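Long-range contact in hemolysin BL lytic component L1 (Bacillus cereus, PDB 7NMQ), which forms the lytic component L1 of the haemolysin BL enterotoxin, an alpha-helical pore-forming toxin, and probably acts with partner components to lyse cell membranes: residues T225-V230 / E261-I266. Sequence-based numbering, arbitrary orientation. Where two conformers were deposited one is given.
Sequences TATPAV and EISNKI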
# COMPACT_ATOMS: atom_id res chain seq x y z
N THR A 225 20.42 12.86 2.56
CA THR A 225 19.55 11.92 1.80
C THR A 225 19.11 10.79 2.73
O THR A 225 19.94 10.11 3.32
CB THR A 225 20.28 11.34 0.59
OG1 THR A 225 20.66 12.37 -0.32
CG2 THR A 225 19.41 10.38 -0.16
N ALA A 226 17.80 10.59 2.86
CA ALA A 226 17.22 9.46 3.63
C ALA A 226 16.94 8.30 2.68
O ALA A 226 16.32 8.49 1.61
CB ALA A 226 15.99 9.92 4.35
N THR A 227 17.34 7.11 3.10
CA THR A 227 17.26 5.89 2.26
C THR A 227 16.87 4.73 3.17
O THR A 227 17.52 4.54 4.20
CB THR A 227 18.65 5.65 1.62
OG1 THR A 227 18.99 6.78 0.81
CG2 THR A 227 18.75 4.43 0.74
N PRO A 228 15.81 3.96 2.85
CA PRO A 228 15.50 2.78 3.63
C PRO A 228 16.39 1.59 3.30
O PRO A 228 16.91 1.48 2.21
CB PRO A 228 14.08 2.38 3.28
CG PRO A 228 13.74 3.19 2.10
CD PRO A 228 14.82 4.20 1.80
N ALA A 229 16.49 0.69 4.27
CA ALA A 229 17.09 -0.64 4.09
C ALA A 229 16.34 -1.63 4.98
O ALA A 229 15.72 -1.21 5.94
CB ALA A 229 18.54 -0.60 4.49
N VAL A 230 16.39 -2.90 4.60
CA VAL A 230 15.69 -3.97 5.35
C VAL A 230 16.75 -4.83 6.03
O VAL A 230 17.46 -5.58 5.37
CB VAL A 230 14.81 -4.78 4.41
CG1 VAL A 230 14.10 -5.86 5.17
CG2 VAL A 230 13.80 -3.88 3.69
N GLU A 261 21.62 -3.34 -1.40
CA GLU A 261 22.89 -3.03 -2.12
C GLU A 261 22.81 -1.61 -2.67
O GLU A 261 23.78 -0.83 -2.53
CB GLU A 261 23.15 -4.06 -3.21
CG GLU A 261 24.41 -3.81 -4.03
CD GLU A 261 24.68 -4.76 -5.20
OE1 GLU A 261 23.80 -5.62 -5.53
OE2 GLU A 261 25.79 -4.62 -5.82
N ILE A 262 21.66 -1.24 -3.24
CA ILE A 262 21.43 0.09 -3.85
C ILE A 262 21.34 1.13 -2.73
O ILE A 262 21.90 2.22 -2.87
CB ILE A 262 20.24 0.10 -4.80
CG1 ILE A 262 20.60 -0.73 -6.03
CG2 ILE A 262 19.82 1.52 -5.16
CD1 ILE A 262 19.45 -1.07 -6.95
N SER A 263 20.66 0.83 -1.62
CA SER A 263 20.64 1.76 -0.47
C SER A 263 22.07 2.04 -0.02
O SER A 263 22.39 3.20 0.24
CB SER A 263 19.82 1.21 0.65
OG SER A 263 18.48 1.12 0.21
N ASN A 264 22.90 1.02 0.04
CA ASN A 264 24.32 1.20 0.44
C ASN A 264 25.02 2.10 -0.57
O ASN A 264 25.71 3.05 -0.16
CB ASN A 264 24.98 -0.17 0.57
CG ASN A 264 26.36 -0.05 1.13
OD1 ASN A 264 27.29 0.32 0.42
ND2 ASN A 264 26.45 -0.38 2.40
N LYS A 265 24.79 1.85 -1.84
CA LYS A 265 25.45 2.64 -2.91
C LYS A 265 25.03 4.10 -2.82
O LYS A 265 25.88 5.01 -3.03
CB LYS A 265 25.18 2.04 -4.28
CG LYS A 265 25.76 2.83 -5.47
CD LYS A 265 27.24 2.84 -5.57
CE LYS A 265 27.69 3.53 -6.85
NZ LYS A 265 29.13 3.80 -6.82
N ILE A 266 23.76 4.37 -2.59
CA ILE A 266 23.28 5.77 -2.54
C ILE A 266 23.97 6.44 -1.35
O ILE A 266 24.42 7.59 -1.47
CB ILE A 266 21.74 5.81 -2.43
CG1 ILE A 266 21.13 5.31 -3.74
CG2 ILE A 266 21.29 7.19 -1.99
CD1 ILE A 266 19.61 5.24 -3.76
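Ser263 pushes its side chain from helix 247-272 into strand 225-230 at Thr227 and Pro228, where the axes of the two short segments approach to 8.0 Å and run roughly antiparallel (150°). Its OG lies within hydrogen-bonding distance of Pro228 O, at 2.6 Å, nearly in line with the carbonyl bond (C-O···OG about 167°). Turned anti to the serine's own carbonyl carbon and beside its backbone N (chi1 -65°), OG is brought to that oxygen, while CB also comes close to it.

Alongside, Thr227 uses its two branches differently. CG2, anti to the backbone N, sits against both side-chain atoms of Ser263; its 3.4 Å separation from Ser263 CB is tighter than usual for two carbons. OG1 faces the helix one turn on and meets CG2 of Ile266 at 3.6 Å. That same Ile266 methyl reaches back to the start of the strand, 4.1 Å from Thr225 CG2, the two side chains crossing at about a right angle. At the other end Ala229 CB rests more loosely on Ser263 CB, at 4.4 Å.

Thr227 and Ala229 spend their backbone bonds on Val220 and Val218 of strand 217-222, the other arm of a two-stranded hairpin resembling the beta-tongue of ClyA-like toxins. The carbonyl of Pro228 faces helix 247-272 instead, and side chains likewise take up neighbouring main-chain groups: Gln34 and Asn285 hold Ala226, Asn260 holds Val230 N.

Ser263 OG also has Gln187 OE1 as a partner, and a weak one in Tyr259 O. The strand is thus docked through a threonine branch against serine and an isoleucine methyl, while the buried hydroxyl sits among several acceptors with one proton to give.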